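Long-range contact in L-lysine 6-monooxygenase (Pseudomonas syringae pv. tomato, PDB 5CQF), which probably catalyses the FAD- and NADPH-dependent hydroxylation of the side-chain amine of L-lysine in siderophore biosynthesis: residues F21-E33 against Q410-A423. Residues are numbered along the deposited sequence; the frame is centred on the assembly and turned at random.
Sequences FGPAGIALACAFE and QSFSLMALRAGRIA
L28 and A419 bring the two helices together where their backbones are nearest, CA to CA 4.6 Å; the axes of 23-33 and 412-423 approach to 8.3 Å at a signed crossing angle of -51°, both helices running in broadly the same direction. Such closeness rests on small residues whose CB atoms point across the interface: A27 meets A419, and A31 meets A423. No direct hydrogen bond spans the contact. The methyl of A419 is pressed against the backbone of the first helix, its CB 3.5 Å from A27 O and also against L28 CA. Toward the N-terminal ends, M415, a selenomethionine, runs extended beyond CG and lies alongside the first turn of helix 23-33, with SE 3.4 Å from P23 CB and its terminal CE beside A24. The ring of F412 meets P23 CB obliquely, while W114 packs against F412 outside the pair. Past the closest point, L28 has CG anti to the backbone N (chi1 -176°), which sets CD1 against I422 CG2 and A423 CB; at the far end the A423 methyl sits over one face of the F32 ring, its CB 3.9 Å from F32 CZ. Two waters span the contact instead: one donates to both A24 O and M415 O (2.8 Å to the latter), the other accepts from A24 N and donates to the side-chain OE1 of Q410. Strand 16-19, the turn ending in G22 and the start of helix 23-37, which holds G25, form a strand-turn-helix consistent with the dinucleotide-binding motif of a Rossmann-type FAD domain, against whose first helix the C-terminal helix 412-428 packs.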
ATOM      1  N   PHE A  21      30.899 -20.573  -3.689  1.00 44.68           N
ATOM      2  CA  PHE A  21      29.716 -20.888  -4.477  1.00 43.87           C
ATOM      3  C   PHE A  21      28.451 -20.447  -3.757  1.00 44.58           C
ATOM      4  O   PHE A  21      27.446 -21.158  -3.738  1.00 47.10           O
ATOM      5  CB  PHE A  21      29.665 -22.368  -4.870  1.00 43.03           C
ATOM      6  CG  PHE A  21      28.932 -22.619  -6.147  1.00 41.42           C
ATOM      7  CD1 PHE A  21      29.403 -22.110  -7.330  1.00 41.10           C
ATOM      8  CD2 PHE A  21      27.784 -23.382  -6.168  1.00 42.80           C
ATOM      9  CE1 PHE A  21      28.749 -22.347  -8.526  1.00 42.55           C
ATOM     10  CE2 PHE A  21      27.108 -23.619  -7.356  1.00 43.36           C
ATOM     11  CZ  PHE A  21      27.592 -23.092  -8.544  1.00 43.07           C
ATOM     12  N   GLY A  22      28.506 -19.249  -3.188  1.00 43.14           N
ATOM     13  CA  GLY A  22      27.309 -18.543  -2.769  1.00 41.34           C
ATOM     14  C   GLY A  22      26.693 -17.862  -3.975  1.00 40.65           C
ATOM     15  O   GLY A  22      27.065 -18.150  -5.110  1.00 43.21           O
ATOM     16  N   PRO A  23      25.729 -16.955  -3.747  1.00 39.64           N
ATOM     17  CA  PRO A  23      25.014 -16.344  -4.858  1.00 39.63           C
ATOM     18  C   PRO A  23      25.934 -15.769  -5.925  1.00 39.66           C
ATOM     19  O   PRO A  23      25.693 -15.935  -7.118  1.00 41.61           O
ATOM     20  CB  PRO A  23      24.236 -15.229  -4.182  1.00 38.97           C
ATOM     21  CG  PRO A  23      24.008 -15.713  -2.805  1.00 38.87           C
ATOM     22  CD  PRO A  23      25.174 -16.555  -2.446  1.00 38.89           C
ATOM     23  N   ALA A  24      27.000 -15.106  -5.501  1.00 38.53           N
ATOM     24  CA  ALA A  24      27.909 -14.491  -6.447  1.00 37.65           C
ATOM     25  C   ALA A  24      28.510 -15.514  -7.402  1.00 36.99           C
ATOM     26  O   ALA A  24      28.497 -15.305  -8.623  1.00 36.33           O
ATOM     27  CB  ALA A  24      28.999 -13.733  -5.700  1.00 40.02           C
ATOM     28  N   GLY A  25      29.040 -16.615  -6.867  1.00 37.31           N
ATOM     29  CA  GLY A  25      29.604 -17.678  -7.723  1.00 36.24           C
ATOM     30  C   GLY A  25      28.534 -18.390  -8.543  1.00 37.33           C
ATOM     31  O   GLY A  25      28.776 -18.861  -9.661  1.00 38.91           O
ATOM     32  N   ILE A  26      27.335 -18.500  -7.997  1.00 36.59           N
ATOM     33  CA  ILE A  26      26.262 -19.154  -8.736  1.00 36.08           C
ATOM     34  C   ILE A  26      25.878 -18.311  -9.931  1.00 35.54           C
ATOM     35  O   ILE A  26      25.651 -18.824 -11.043  1.00 36.15           O
ATOM     36  CB  ILE A  26      25.065 -19.397  -7.834  1.00 36.00           C
ATOM     37  CG1 ILE A  26      25.380 -20.540  -6.875  1.00 37.31           C
ATOM     38  CG2 ILE A  26      23.844 -19.737  -8.656  1.00 37.50           C
ATOM     39  CD1 ILE A  26      24.532 -20.552  -5.644  1.00 37.82           C
ATOM     40  N   ALA A  27      25.832 -17.004  -9.698  1.00 33.95           N
ATOM     41  CA  ALA A  27      25.519 -16.065 -10.753  1.00 33.70           C
ATOM     42  C   ALA A  27      26.507 -16.179 -11.864  1.00 34.98           C
ATOM     43  O   ALA A  27      26.127 -16.110 -13.000  1.00 35.56           O
ATOM     44  CB  ALA A  27      25.524 -14.641 -10.224  1.00 32.80           C
ATOM     45  N   LEU A  28      27.794 -16.296 -11.522  1.00 37.11           N
ATOM     46  CA  LEU A  28      28.856 -16.473 -12.515  1.00 38.55           C
ATOM     47  C   LEU A  28      28.710 -17.761 -13.282  1.00 39.36           C
ATOM     48  O   LEU A  28      28.841 -17.753 -14.496  1.00 41.68           O
ATOM     49  CB  LEU A  28      30.221 -16.461 -11.844  1.00 39.27           C
ATOM     50  CG  LEU A  28      31.400 -16.543 -12.779  1.00 39.66           C
ATOM     51  CD1 LEU A  28      31.530 -15.308 -13.651  1.00 39.57           C
ATOM     52  CD2 LEU A  28      32.630 -16.755 -11.923  1.00 41.84           C
ATOM     53  N   ALA A  29      28.480 -18.867 -12.585  1.00 39.34           N
ATOM     54  CA  ALA A  29      28.197 -20.143 -13.275  1.00 41.52           C
ATOM     55  C   ALA A  29      27.008 -20.044 -14.198  1.00 41.73           C
ATOM     56  O   ALA A  29      27.033 -20.616 -15.286  1.00 41.98           O
ATOM     57  CB  ALA A  29      27.979 -21.270 -12.285  1.00 42.83           C
ATOM     58  N   CYS A  30      25.973 -19.285 -13.807  1.00 41.73           N
ATOM     59  CA  CYS A  30      24.829 -19.133 -14.700  1.00 40.86           C
ATOM     60  C   CYS A  30      25.228 -18.473 -16.012  1.00 40.89           C
ATOM     61  O   CYS A  30      24.708 -18.816 -17.039  1.00 43.60           O
ATOM     62  CB  CYS A  30      23.701 -18.341 -14.058  1.00 41.39           C
ATOM     63  SG  CYS A  30      22.855 -19.205 -12.732  1.00 41.08           S
ATOM     64  N   ALA A  31      26.132 -17.513 -15.992  1.00 41.12           N
ATOM     65  CA  ALA A  31      26.589 -16.903 -17.250  1.00 41.96           C
ATOM     66  C   ALA A  31      27.262 -17.934 -18.139  1.00 43.26           C
ATOM     67  O   ALA A  31      27.036 -17.949 -19.347  1.00 42.77           O
ATOM     68  CB  ALA A  31      27.546 -15.752 -17.003  1.00 40.30           C
ATOM     69  N   PHE A  32      28.089 -18.783 -17.546  1.00 44.68           N
ATOM     70  CA  PHE A  32      28.773 -19.805 -18.340  1.00 48.45           C
ATOM     71  C   PHE A  32      27.792 -20.819 -18.876  1.00 49.34           C
ATOM     72  O   PHE A  32      27.819 -21.134 -20.071  1.00 51.33           O
ATOM     73  CB  PHE A  32      29.891 -20.475 -17.548  1.00 49.14           C
ATOM     74  CG  PHE A  32      31.101 -19.609 -17.408  1.00 49.37           C
ATOM     75  CD1 PHE A  32      31.920 -19.387 -18.492  1.00 50.75           C
ATOM     76  CD2 PHE A  32      31.383 -18.970 -16.221  1.00 51.18           C
ATOM     77  CE1 PHE A  32      33.014 -18.571 -18.394  1.00 51.33           C
ATOM     78  CE2 PHE A  32      32.483 -18.146 -16.105  1.00 52.09           C
ATOM     79  CZ  PHE A  32      33.310 -17.952 -17.196  1.00 51.84           C
ATOM     80  N   GLU A  33      26.897 -21.296 -18.022  1.00 48.36           N
ATOM     81  CA  GLU A  33      25.887 -22.238 -18.499  1.00 51.54           C
ATOM     82  C   GLU A  33      24.975 -21.641 -19.565  1.00 50.26           C
ATOM     83  O   GLU A  33      24.718 -22.299 -20.549  1.00 49.77           O
ATOM     84  CB  GLU A  33      25.080 -22.829 -17.349  1.00 53.93           C
ATOM     85  CG  GLU A  33      25.915 -23.692 -16.404  1.00 59.53           C
ATOM     86  CD  GLU A  33      26.419 -24.995 -17.042  1.00 65.35           C
ATOM     87  OE1 GLU A  33      25.675 -25.587 -17.867  1.00 73.10           O
ATOM     88  OE2 GLU A  33      27.555 -25.425 -16.717  1.00 68.45           O
ATOM     89  N   GLN A 410      24.432  -8.237  -0.653  1.00 51.10           N
ATOM     90  CA  GLN A 410      24.031  -9.485  -1.294  1.00 51.76           C
ATOM     91  C   GLN A 410      22.916  -9.252  -2.328  1.00 47.93           C
ATOM     92  O   GLN A 410      22.026 -10.077  -2.441  1.00 51.11           O
ATOM     93  CB  GLN A 410      23.628 -10.549  -0.253  1.00 56.12           C
ATOM     94  CG  GLN A 410      24.768 -11.038   0.634  1.00 59.06           C
ATOM     95  CD  GLN A 410      25.908 -11.674  -0.162  1.00 62.90           C
ATOM     96  OE1 GLN A 410      25.774 -12.776  -0.707  1.00 65.27           O
ATOM     97  NE2 GLN A 410      27.034 -10.964  -0.245  1.00 61.50           N
ATOM     98  N   SER A 411      22.980  -8.147  -3.089  1.00 44.00           N
ATOM     99  CA  SER A 411      21.996  -7.837  -4.144  1.00 41.55           C
ATOM    100  C   SER A 411      22.136  -8.816  -5.310  1.00 39.33           C
ATOM    101  O   SER A 411      23.179  -8.922  -5.951  1.00 34.12           O
ATOM    102  CB  SER A 411      22.180  -6.409  -4.666  1.00 41.55           C
ATOM    103  OG  SER A 411      21.247  -6.100  -5.690  1.00 41.17           O
ATOM    104  N   PHE A 412      21.065  -9.536  -5.580  1.00 40.00           N
ATOM    105  CA  PHE A 412      21.114 -10.550  -6.611  1.00 41.00           C
ATOM    106  C   PHE A 412      21.321  -9.909  -7.970  1.00 40.14           C
ATOM    107  O   PHE A 412      22.109 -10.400  -8.771  1.00 39.41           O
ATOM    108  CB  PHE A 412      19.848 -11.359  -6.607  1.00 42.90           C
ATOM    109  CG  PHE A 412      19.785 -12.381  -5.530  1.00 47.10           C
ATOM    110  CD1 PHE A 412      20.686 -12.391  -4.477  1.00 46.80           C
ATOM    111  CD2 PHE A 412      18.787 -13.351  -5.567  1.00 53.24           C
ATOM    112  CE1 PHE A 412      20.621 -13.359  -3.503  1.00 49.59           C
ATOM    113  CE2 PHE A 412      18.712 -14.330  -4.588  1.00 55.19           C
ATOM    114  CZ  PHE A 412      19.634 -14.328  -3.550  1.00 53.40           C
ATOM    115  N   SER A 413      20.645  -8.804  -8.227  1.00 38.26           N
ATOM    116  CA  SER A 413      20.800  -8.164  -9.510  1.00 39.63           C
ATOM    117  C   SER A 413      22.229  -7.689  -9.767  1.00 39.95           C
ATOM    118  O   SER A 413      22.736  -7.818 -10.894  1.00 41.87           O
ATOM    119  CB  SER A 413      19.811  -7.019  -9.673  1.00 41.25           C
ATOM    120  OG  SER A 413      19.841  -6.110  -8.581  1.00 43.71           O
ATOM    121  N   LEU A 414      22.899  -7.168  -8.740  1.00 38.92           N
ATOM    122  CA  LEU A 414      24.268  -6.690  -8.910  1.00 37.02           C
ATOM    123  C   LEU A 414      25.179  -7.848  -9.287  1.00 37.27           C
ATOM    124  O   LEU A 414      26.031  -7.693 -10.154  1.00 35.11           O
ATOM    125  CB  LEU A 414      24.779  -6.004  -7.634  1.00 36.99           C
ATOM    126  CG  LEU A 414      24.057  -4.684  -7.319  1.00 38.17           C
ATOM    127  CD1 LEU A 414      24.635  -4.025  -6.054  1.00 38.79           C
ATOM    128  CD2 LEU A 414      24.065  -3.694  -8.485  1.00 37.18           C
HETATM  129  N   MSE A 415      24.952  -9.005  -8.657  1.00 38.15           N
HETATM  130  CA  MSE A 415      25.705 -10.208  -8.945  1.00 39.71           C
HETATM  131  C   MSE A 415      25.541 -10.617 -10.356  1.00 37.37           C
HETATM  132  O   MSE A 415      26.500 -11.058 -10.988  1.00 35.03           O
HETATM  133  CB  MSE A 415      25.281 -11.374  -8.081  1.00 43.67           C
HETATM  134  CG  MSE A 415      25.966 -11.190  -6.752  1.00 47.44           C
HETATM  135 SE   MSE A 415      24.877 -12.138  -5.449  1.00 65.55          SE
HETATM  136  CE  MSE A 415      26.029 -11.409  -4.005  1.00 61.54           C
ATOM    137  N   ALA A 416      24.332 -10.471 -10.873  1.00 36.89           N
ATOM    138  CA  ALA A 416      24.066 -10.853 -12.262  1.00 36.98           C
ATOM    139  C   ALA A 416      24.885 -10.027 -13.194  1.00 36.62           C
ATOM    140  O   ALA A 416      25.430 -10.541 -14.132  1.00 37.33           O
ATOM    141  CB  ALA A 416      22.618 -10.690 -12.595  1.00 37.28           C
ATOM    142  N   LEU A 417      24.967  -8.734 -12.927  1.00 38.92           N
ATOM    143  CA  LEU A 417      25.672  -7.784 -13.811  1.00 39.10           C
ATOM    144  C   LEU A 417      27.179  -7.948 -13.741  1.00 39.35           C
ATOM    145  O   LEU A 417      27.856  -7.946 -14.771  1.00 38.49           O
ATOM    146  CB  LEU A 417      25.259  -6.346 -13.487  1.00 38.62           C
ATOM    147  CG  LEU A 417      23.755  -6.089 -13.808  1.00 37.63           C
ATOM    148  CD1 LEU A 417      23.272  -4.749 -13.304  1.00 37.13           C
ATOM    149  CD2 LEU A 417      23.518  -6.152 -15.302  1.00 37.63           C
ATOM    150  N   ARG A 418      27.678  -8.128 -12.532  1.00 38.15           N
ATOM    151  CA  ARG A 418      29.071  -8.421 -12.329  1.00 38.72           C
ATOM    152  C   ARG A 418      29.464  -9.695 -13.031  1.00 39.07           C
ATOM    153  O   ARG A 418      30.507  -9.735 -13.678  1.00 41.06           O
ATOM    154  CB  ARG A 418      29.416  -8.561 -10.840  1.00 39.55           C
ATOM    155  CG  ARG A 418      29.380  -7.264 -10.059  1.00 40.94           C
ATOM    156  CD  ARG A 418      30.241  -7.342  -8.817  1.00 41.75           C
ATOM    157  NE  ARG A 418      29.816  -8.387  -7.887  1.00 40.66           N
ATOM    158  CZ  ARG A 418      28.902  -8.225  -6.939  1.00 42.63           C
ATOM    159  NH1 ARG A 418      28.259  -7.084  -6.801  1.00 45.65           N
ATOM    160  NH2 ARG A 418      28.597  -9.218  -6.132  1.00 45.61           N
ATOM    161  N   ALA A 419      28.659 -10.739 -12.888  1.00 40.15           N
ATOM    162  CA  ALA A 419      28.929 -12.015 -13.547  1.00 41.96           C
ATOM    163  C   ALA A 419      29.133 -11.831 -15.032  1.00 43.21           C
ATOM    164  O   ALA A 419      29.984 -12.472 -15.608  1.00 44.11           O
ATOM    165  CB  ALA A 419      27.797 -13.007 -13.305  1.00 42.66           C
ATOM    166  N   GLY A 420      28.343 -10.960 -15.656  1.00 44.85           N
ATOM    167  CA  GLY A 420      28.519 -10.676 -17.080  1.00 45.66           C
ATOM    168  C   GLY A 420      29.879 -10.042 -17.408  1.00 46.83           C
ATOM    169  O   GLY A 420      30.570 -10.466 -18.327  1.00 45.39           O
ATOM    170  N   ARG A 421      30.253  -9.027 -16.649  1.00 44.91           N
ATOM    171  CA  ARG A 421      31.511  -8.337 -16.830  1.00 48.89           C
ATOM    172  C   ARG A 421      32.715  -9.250 -16.593  1.00 49.35           C
ATOM    173  O   ARG A 421      33.712  -9.157 -17.312  1.00 51.05           O
ATOM    174  CB  ARG A 421      31.619  -7.162 -15.856  1.00 51.48           C
ATOM    175  CG  ARG A 421      30.720  -5.984 -16.167  1.00 53.65           C
ATOM    176  CD  ARG A 421      31.354  -4.687 -15.651  1.00 59.35           C
ATOM    177  NE  ARG A 421      30.394  -3.576 -15.616  1.00 62.72           N
ATOM    178  CZ  ARG A 421      30.679  -2.311 -15.915  1.00 61.84           C
ATOM    179  NH1 ARG A 421      31.905  -1.963 -16.276  1.00 65.86           N
ATOM    180  NH2 ARG A 421      29.721  -1.391 -15.870  1.00 63.79           N
ATOM    181  N   ILE A 422      32.618 -10.124 -15.592  1.00 45.95           N
ATOM    182  CA  ILE A 422      33.714 -11.004 -15.263  1.00 44.71           C
ATOM    183  C   ILE A 422      33.826 -12.135 -16.274  1.00 44.88           C
ATOM    184  O   ILE A 422      34.917 -12.431 -16.746  1.00 45.96           O
ATOM    185  CB  ILE A 422      33.636 -11.506 -13.808  1.00 43.28           C
ATOM    186  CG1 ILE A 422      33.983 -10.356 -12.868  1.00 42.32           C
ATOM    187  CG2 ILE A 422      34.611 -12.656 -13.546  1.00 43.32           C
ATOM    188  CD1 ILE A 422      33.573 -10.583 -11.425  1.00 42.60           C
ATOM    189  N   ALA A 423      32.708 -12.742 -16.641  1.00 45.68           N
ATOM    190  CA  ALA A 423      32.754 -13.884 -17.546  1.00 46.41           C
ATOM    191  C   ALA A 423      33.265 -13.478 -18.928  1.00 49.05           C
ATOM    192  O   ALA A 423      33.977 -14.232 -19.562  1.00 51.67           O
ATOM    193  CB  ALA A 423      31.394 -14.540 -17.650  1.00 46.24           C
TER
HETATM  194  O   HOH W   1      28.482 -12.637  -9.788  1.00 34.68           O
HETATM  195  O   HOH W   2      27.978 -14.266  -2.546  1.00 40.27           O